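Local coordinates for protein putative phosphatase (Bacteroides thetaiotaomicron, PDB 3KYA) that is a putative phosphatase of unestablished activity that binds zinc ions and joins an IPT/TIG domain to what appears to be a six-bladed beta-propeller, at residues A204-V209 with D278-I283; A252-H255 with E260-F263. One frame throughout, in Å; residues are numbered along the deposited sequence.

Contact 1 of 2, residues A204-V209 with D278-I283; sequences AEYMIV and DYFKTI. With ZN (zinc ion), chain B.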
ATOM      1  N   ALA A 204      34.518 -12.463  10.358  1.00 13.51           N
ATOM      2  CA  ALA A 204      34.938 -12.055   9.002  1.00 13.28           C
ATOM      3  C   ALA A 204      36.438 -12.183   8.718  1.00 13.25           C
ATOM      4  O   ALA A 204      36.996 -11.422   7.929  1.00 12.71           O
ATOM      5  CB  ALA A 204      34.446 -10.624   8.690  1.00 13.50           C
ATOM      6  N   GLU A 205      37.081 -13.167   9.341  1.00 13.28           N
ATOM      7  CA  GLU A 205      38.485 -13.442   9.092  1.00 13.43           C
ATOM      8  C   GLU A 205      38.617 -14.101   7.716  1.00 13.51           C
ATOM      9  O   GLU A 205      39.692 -14.080   7.110  1.00 13.79           O
ATOM     10  CB  GLU A 205      39.069 -14.344  10.191  1.00 13.59           C
ATOM     11  CG  GLU A 205      40.570 -14.566  10.048  1.00 14.24           C
ATOM     12  CD  GLU A 205      41.232 -15.311  11.220  1.00 16.22           C
ATOM     13  OE1 GLU A 205      40.532 -15.804  12.143  1.00 15.04           O
ATOM     14  OE2 GLU A 205      42.488 -15.404  11.195  1.00 17.04           O
ATOM     15  N   TYR A 206      37.521 -14.690   7.226  1.00 13.66           N
ATOM     16  CA  TYR A 206      37.513 -15.358   5.933  1.00 13.51           C
ATOM     17  C   TYR A 206      36.418 -14.878   4.982  1.00 13.82           C
ATOM     18  O   TYR A 206      35.240 -14.781   5.358  1.00 13.60           O
ATOM     19  CB  TYR A 206      37.347 -16.869   6.129  1.00 13.74           C
ATOM     20  CG  TYR A 206      38.456 -17.481   6.965  1.00 14.00           C
ATOM     21  CD1 TYR A 206      38.391 -17.468   8.354  1.00 15.10           C
ATOM     22  CD2 TYR A 206      39.580 -18.040   6.366  1.00 15.41           C
ATOM     23  CE1 TYR A 206      39.414 -18.008   9.129  1.00 16.06           C
ATOM     24  CE2 TYR A 206      40.611 -18.576   7.132  1.00 15.60           C
ATOM     25  CZ  TYR A 206      40.517 -18.561   8.511  1.00 16.73           C
ATOM     26  OH  TYR A 206      41.536 -19.093   9.276  1.00 18.10           O
HETATM   27  N   MSE A 207      36.834 -14.599   3.751  1.00 13.72           N
HETATM   28  CA  MSE A 207      35.934 -14.293   2.645  1.00 14.02           C
HETATM   29  C   MSE A 207      35.640 -15.634   1.998  1.00 14.45           C
HETATM   30  O   MSE A 207      36.571 -16.398   1.725  1.00 13.76           O
HETATM   31  CB  MSE A 207      36.602 -13.353   1.642  1.00 14.40           C
HETATM   32  CG  MSE A 207      35.698 -12.961   0.462  1.00 14.59           C
HETATM   33 SE   MSE A 207      36.599 -11.909  -0.914  0.75 14.52          SE
HETATM   34  CE  MSE A 207      36.767 -10.161  -0.034  1.00 15.23           C
ATOM     35  N   ILE A 208      34.357 -15.925   1.774  1.00 13.90           N
ATOM     36  CA  ILE A 208      33.905 -17.188   1.200  1.00 14.65           C
ATOM     37  C   ILE A 208      33.361 -16.872  -0.188  1.00 14.52           C
ATOM     38  O   ILE A 208      32.409 -16.100  -0.321  1.00 14.91           O
ATOM     39  CB  ILE A 208      32.842 -17.846   2.113  1.00 14.55           C
ATOM     40  CG1 ILE A 208      33.448 -18.147   3.499  1.00 15.72           C
ATOM     41  CG2 ILE A 208      32.291 -19.127   1.466  1.00 15.14           C
ATOM     42  CD1 ILE A 208      32.438 -18.367   4.617  1.00 17.32           C
ATOM     43  N   VAL A 209      33.977 -17.455  -1.210  1.00 14.95           N
ATOM     44  CA  VAL A 209      33.682 -17.155  -2.598  1.00 14.74           C
ATOM     45  C   VAL A 209      33.170 -18.354  -3.387  1.00 15.27           C
ATOM     46  O   VAL A 209      33.861 -19.379  -3.487  1.00 14.78           O
ATOM     47  CB  VAL A 209      34.954 -16.636  -3.304  1.00 15.20           C
ATOM     48  CG1 VAL A 209      34.680 -16.350  -4.778  1.00 14.19           C
ATOM     49  CG2 VAL A 209      35.493 -15.399  -2.591  1.00 14.91           C
ATOM     50  N   ASP A 278      33.814 -28.164  11.164  1.00 18.15           N
ATOM     51  CA  ASP A 278      34.402 -29.412  10.628  1.00 18.24           C
ATOM     52  C   ASP A 278      35.685 -29.123   9.857  1.00 18.27           C
ATOM     53  O   ASP A 278      36.684 -29.839   9.981  1.00 18.15           O
ATOM     54  CB  ASP A 278      33.420 -30.146   9.698  1.00 18.64           C
ATOM     55  CG  ASP A 278      32.211 -30.706  10.429  1.00 19.10           C
ATOM     56  OD1 ASP A 278      32.237 -30.776  11.675  1.00 21.18           O
ATOM     57  OD2 ASP A 278      31.237 -31.116   9.748  1.00 20.00           O
ATOM     58  N   TYR A 279      35.649 -28.055   9.068  1.00 18.40           N
ATOM     59  CA  TYR A 279      36.790 -27.639   8.267  1.00 18.09           C
ATOM     60  C   TYR A 279      37.964 -27.165   9.120  1.00 18.24           C
ATOM     61  O   TYR A 279      39.083 -27.661   8.958  1.00 18.02           O
ATOM     62  CB  TYR A 279      36.382 -26.533   7.284  1.00 18.05           C
ATOM     63  CG  TYR A 279      37.569 -25.934   6.581  1.00 18.17           C
ATOM     64  CD1 TYR A 279      38.231 -26.636   5.587  1.00 17.79           C
ATOM     65  CD2 TYR A 279      38.047 -24.671   6.932  1.00 19.00           C
ATOM     66  CE1 TYR A 279      39.325 -26.112   4.952  1.00 18.94           C
ATOM     67  CE2 TYR A 279      39.148 -24.129   6.300  1.00 18.92           C
ATOM     68  CZ  TYR A 279      39.783 -24.853   5.312  1.00 19.77           C
ATOM     69  OH  TYR A 279      40.869 -24.334   4.668  1.00 18.88           O
ATOM     70  N   PHE A 280      37.709 -26.235  10.038  1.00 18.56           N
ATOM     71  CA  PHE A 280      38.786 -25.674  10.862  1.00 19.07           C
ATOM     72  C   PHE A 280      39.374 -26.674  11.855  1.00 19.97           C
ATOM     73  O   PHE A 280      40.574 -26.638  12.106  1.00 19.84           O
ATOM     74  CB  PHE A 280      38.332 -24.397  11.563  1.00 19.06           C
ATOM     75  CG  PHE A 280      38.126 -23.255  10.620  1.00 18.32           C
ATOM     76  CD1 PHE A 280      39.220 -22.675   9.980  1.00 18.57           C
ATOM     77  CD2 PHE A 280      36.867 -22.750  10.376  1.00 17.86           C
ATOM     78  CE1 PHE A 280      39.042 -21.624   9.096  1.00 18.97           C
ATOM     79  CE2 PHE A 280      36.687 -21.691   9.498  1.00 17.50           C
ATOM     80  CZ  PHE A 280      37.776 -21.140   8.852  1.00 15.82           C
ATOM     81  N   LYS A 281      38.537 -27.557  12.397  1.00 20.85           N
ATOM     82  CA  LYS A 281      38.997 -28.608  13.307  1.00 21.68           C
ATOM     83  C   LYS A 281      39.968 -29.554  12.589  1.00 22.65           C
ATOM     84  O   LYS A 281      40.976 -29.970  13.170  1.00 22.81           O
ATOM     85  CB  LYS A 281      37.805 -29.393  13.872  1.00 21.69           C
ATOM     86  CG  LYS A 281      38.170 -30.507  14.859  1.00 22.01           C
ATOM     87  CD  LYS A 281      36.924 -31.161  15.449  1.00 23.15           C
ATOM     88  N   THR A 282      39.658 -29.887  11.336  1.00 23.67           N
ATOM     89  CA  THR A 282      40.491 -30.769  10.512  1.00 24.71           C
ATOM     90  C   THR A 282      41.864 -30.164  10.203  1.00 25.93           C
ATOM     91  O   THR A 282      42.890 -30.837  10.332  1.00 25.73           O
ATOM     92  CB  THR A 282      39.809 -31.100   9.165  1.00 24.69           C
ATOM     93  OG1 THR A 282      38.559 -31.774   9.395  1.00 24.50           O
ATOM     94  CG2 THR A 282      40.704 -31.982   8.304  1.00 24.81           C
ATOM     95  N   ILE A 283      41.879 -28.899   9.788  1.00 27.11           N
ATOM     96  CA  ILE A 283      43.132 -28.226   9.448  1.00 28.37           C
ATOM     97  C   ILE A 283      43.966 -27.958  10.706  1.00 29.32           C
ATOM     98  O   ILE A 283      45.191 -28.081  10.670  1.00 29.96           O
ATOM     99  CB  ILE A 283      42.894 -26.904   8.671  1.00 28.11           C
ATOM    100  CG1 ILE A 283      42.115 -27.163   7.379  1.00 28.54           C
ATOM    101  CG2 ILE A 283      44.209 -26.240   8.311  1.00 29.29           C
ATOM    102  CD1 ILE A 283      42.776 -28.145   6.414  1.00 28.12           C
TER
HETATM  103 ZN    ZN B 524      43.036 -15.408  13.453  0.50 48.17          ZN
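The carbonyl oxygen Asp-278 O takes two donors from Thr-282, bracing the helical turn that carries Phe-280 to the ring of Tyr-206. Thr-282 OG1 reaches Asp-278 O at 2.8 Å, with a C=O...donor angle of 159°, while Thr-282 N makes the longer helical bond to Asp-278 O at 3.3 Å. From this turn the side chain of Phe-280 runs out to meet that of Tyr-206 coming from the opposite direction. Tyr-206 CZ and Phe-280 CE1 are 3.4 Å apart, the closest approach between the segments, and Phe-280 CZ lies 3.5 Å above the plane of the Tyr-206 ring, displaced toward its rim. The ring planes of Tyr-206 and Phe-280 are inclined at 50° and their centroids lie 4.9 Å apart, so the phenylalanine meets the tyrosine face at a slant. The succession of antiparallel sheets is consistent with a beta-propeller: 206-209 lies on the second strand of one four-stranded sheet, and helix 276-284 in the connection between the last two strands of the next, making this an inter-blade contact. Tyr-279 CD2 supports one face of the Phe-280 ring, 3.7 Å above its plane and over its centre. With CG opposite the carbonyl carbon (chi1 -59°), the Tyr-206 ring is carried out toward the helix, one face to Phe-280; its side chain also touches Ile-225 and Lys-227 of the neighbouring strand. With an alanine here, Phe-280 CE1 and CZ would lose the aromatic face they rest on, and a gap would probably open between strand and helix, leaving the phenylalanine ring freer to turn. One residue earlier, the extended chain of Glu-205 brings OE2 to zinc at 2.3 Å; Asp-202 is a further residue of this site, and its backbone N binds Glu-205 OE1.

Contact 2 of 2, residues A252-H255 with E260-F263; sequences ATIH and ELYF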
ATOM      1  N   ALA A 252      26.888 -19.040  -2.381  1.00 14.59           N
ATOM      2  CA  ALA A 252      27.087 -19.584  -1.040  1.00 14.79           C
ATOM      3  C   ALA A 252      26.758 -18.494  -0.018  1.00 15.25           C
ATOM      4  O   ALA A 252      27.181 -17.346  -0.178  1.00 15.30           O
ATOM      5  CB  ALA A 252      28.513 -20.100  -0.865  1.00 14.25           C
ATOM      6  N   THR A 253      26.021 -18.856   1.029  1.00 15.78           N
ATOM      7  CA  THR A 253      25.537 -17.901   2.032  1.00 15.98           C
ATOM      8  C   THR A 253      25.738 -18.422   3.452  1.00 15.86           C
ATOM      9  O   THR A 253      25.563 -19.624   3.701  1.00 16.23           O
ATOM     10  CB  THR A 253      24.028 -17.633   1.836  1.00 16.52           C
ATOM     11  OG1 THR A 253      23.768 -17.351   0.451  1.00 17.64           O
ATOM     12  CG2 THR A 253      23.554 -16.460   2.703  1.00 15.47           C
ATOM     13  N   ILE A 254      26.076 -17.515   4.372  1.00 15.09           N
ATOM     14  CA  ILE A 254      26.305 -17.827   5.783  1.00 14.76           C
ATOM     15  C   ILE A 254      25.072 -17.517   6.629  1.00 14.70           C
ATOM     16  O   ILE A 254      24.450 -16.450   6.457  1.00 14.04           O
ATOM     17  CB  ILE A 254      27.532 -17.026   6.330  1.00 15.29           C
ATOM     18  CG1 ILE A 254      28.829 -17.580   5.740  1.00 16.47           C
ATOM     19  CG2 ILE A 254      27.616 -17.086   7.848  1.00 15.16           C
ATOM     20  CD1 ILE A 254      29.222 -18.983   6.255  1.00 15.73           C
ATOM     21  N   HIS A 255      24.704 -18.438   7.525  1.00 14.04           N
ATOM     22  CA  HIS A 255      23.574 -18.208   8.431  1.00 14.52           C
ATOM     23  C   HIS A 255      23.998 -17.121   9.430  1.00 14.98           C
ATOM     24  O   HIS A 255      25.004 -17.288  10.116  1.00 15.35           O
ATOM     25  CB  HIS A 255      23.154 -19.477   9.170  1.00 14.39           C
ATOM     26  CG  HIS A 255      21.830 -19.353   9.848  1.00 14.00           C
ATOM     27  ND1 HIS A 255      21.692 -18.880  11.131  1.00 13.08           N
ATOM     28  CD2 HIS A 255      20.571 -19.600   9.399  1.00 13.39           C
ATOM     29  CE1 HIS A 255      20.409 -18.860  11.456  1.00 15.39           C
ATOM     30  NE2 HIS A 255      19.706 -19.288  10.419  1.00 13.66           N
ATOM     31  N   GLU A 260      26.659 -21.529   9.946  1.00 14.18           N
ATOM     32  CA  GLU A 260      26.916 -22.578   8.965  1.00 13.68           C
ATOM     33  C   GLU A 260      26.781 -22.005   7.546  1.00 13.59           C
ATOM     34  O   GLU A 260      26.221 -20.919   7.351  1.00 13.22           O
ATOM     35  CB  GLU A 260      26.026 -23.821   9.192  1.00 13.86           C
ATOM     36  CG  GLU A 260      24.533 -23.685   8.844  1.00 14.17           C
ATOM     37  CD  GLU A 260      23.695 -22.992   9.906  1.00 15.71           C
ATOM     38  OE1 GLU A 260      24.269 -22.352  10.825  1.00 15.40           O
ATOM     39  OE2 GLU A 260      22.442 -23.105   9.819  1.00 15.63           O
ATOM     40  N   LEU A 261      27.301 -22.748   6.572  1.00 13.81           N
ATOM     41  CA  LEU A 261      27.320 -22.354   5.171  1.00 14.08           C
ATOM     42  C   LEU A 261      26.335 -23.146   4.303  1.00 14.46           C
ATOM     43  O   LEU A 261      26.322 -24.378   4.332  1.00 14.44           O
ATOM     44  CB  LEU A 261      28.722 -22.553   4.598  1.00 14.53           C
ATOM     45  CG  LEU A 261      28.952 -22.107   3.144  1.00 14.77           C
ATOM     46  CD1 LEU A 261      28.831 -20.587   2.994  1.00 14.06           C
ATOM     47  CD2 LEU A 261      30.300 -22.605   2.647  1.00 16.31           C
ATOM     48  N   TYR A 262      25.524 -22.424   3.533  1.00 14.12           N
ATOM     49  CA  TYR A 262      24.615 -23.025   2.572  1.00 14.43           C
ATOM     50  C   TYR A 262      25.082 -22.698   1.157  1.00 14.88           C
ATOM     51  O   TYR A 262      25.396 -21.541   0.854  1.00 15.86           O
ATOM     52  CB  TYR A 262      23.176 -22.554   2.820  1.00 14.03           C
ATOM     53  CG  TYR A 262      22.643 -23.057   4.143  1.00 13.90           C
ATOM     54  CD1 TYR A 262      22.156 -24.360   4.277  1.00 12.54           C
ATOM     55  CD2 TYR A 262      22.680 -22.255   5.280  1.00 13.46           C
ATOM     56  CE1 TYR A 262      21.701 -24.827   5.497  1.00 12.97           C
ATOM     57  CE2 TYR A 262      22.217 -22.710   6.495  1.00 13.23           C
ATOM     58  CZ  TYR A 262      21.737 -23.998   6.607  1.00 12.52           C
ATOM     59  OH  TYR A 262      21.301 -24.449   7.827  1.00 13.70           O
ATOM     60  N   PHE A 263      25.221 -23.724   0.315  1.00 14.63           N
ATOM     61  CA  PHE A 263      25.567 -23.513  -1.092  1.00 14.62           C
ATOM     62  C   PHE A 263      24.778 -24.516  -1.955  1.00 14.85           C
ATOM     63  O   PHE A 263      24.323 -25.553  -1.450  1.00 14.70           O
ATOM     64  CB  PHE A 263      27.079 -23.575  -1.334  1.00 14.81           C
ATOM     65  CG  PHE A 263      27.686 -24.927  -1.097  1.00 14.68           C
ATOM     66  CD1 PHE A 263      28.022 -25.336   0.180  1.00 14.20           C
ATOM     67  CD2 PHE A 263      27.956 -25.767  -2.163  1.00 14.28           C
ATOM     68  CE1 PHE A 263      28.585 -26.583   0.396  1.00 15.65           C
ATOM     69  CE2 PHE A 263      28.506 -27.035  -1.957  1.00 14.34           C
ATOM     70  CZ  PHE A 263      28.825 -27.437  -0.681  1.00 14.92           C
TER
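Thr-253 and Tyr-262 are joined by two backbone bonds, Thr-253 N to Tyr-262 O and Tyr-262 N to Thr-253 O, each 2.8 Å long, which identify an antiparallel hydrogen-bonded pair. A third bond, His-255 N to Glu-260 O at 2.9 Å, secures the end nearer the turn. On one face of the sheet, Ile-254 CD1 meets Leu-261 CD1 at 3.7 Å, and Ala-252 CB rests against Phe-263 CB at 3.8 Å. Leu-261 CD1 also lies close to the Thr-253 carbonyl oxygen. Beyond the strands proper, the side chains of His-255 and Glu-260 run alongside each other in the same direction, the imidazole and carboxylate planes only 14° apart, with His-255 CB 3.5 Å from Glu-260 OE1. The axes of 252-254 and 261-263 are at 158°, as befits the beta hairpin that opens this four-stranded propeller blade. Its two faces look to different blades: Ala-252, Ile-254 and Leu-261 pack on strand 206-211, whereas Thr-253 and Tyr-262 touch strand 313-317, where Thr-253 OG1 bonds to Ile-315 O. Further out, the first bond of the Glu-260 side chain leads away from the other strand, and a chi1 of 72° with a bend at chi2 folds the carboxylate back beside His-255. Tyr-262 OH donates to the anti lone pair of Glu-260 OE2 at 2.7 Å, and Tyr-339 OH bonds to the same oxygen; Glu-260 OE1, buried here, has no polar partner in the model. Tyr-339 also stacks on the His-255 ring, whose ND1 accepts from the backbone N of Asn-258 and whose NE2 bonds to Gly-321 O, so that its rotation is fixed.

In the fold
Both contacts are buried: contact 1 is centred about 28 Å from the centre of the chain and contact 2 about 21 Å, with about 12 Å between the two centres. Along the chain, the hairpin of contact 2 falls between the two segments of contact 1. It joins neighbouring strands of one blade through main-chain bonds, whereas contact 1 spans two blades, strand to helix, through a single aromatic pair and only 97 Å² of buried surface, against 371 Å². Strand 206-211 serves both: beyond Tyr-206, Ile-208 CD1 packs against Ile-254 CD1 at 3.7 Å. Contact 1 adjoins a zinc site; the polar side chains of contact 2 centre on one buried glutamate held by tyrosine hydroxyls.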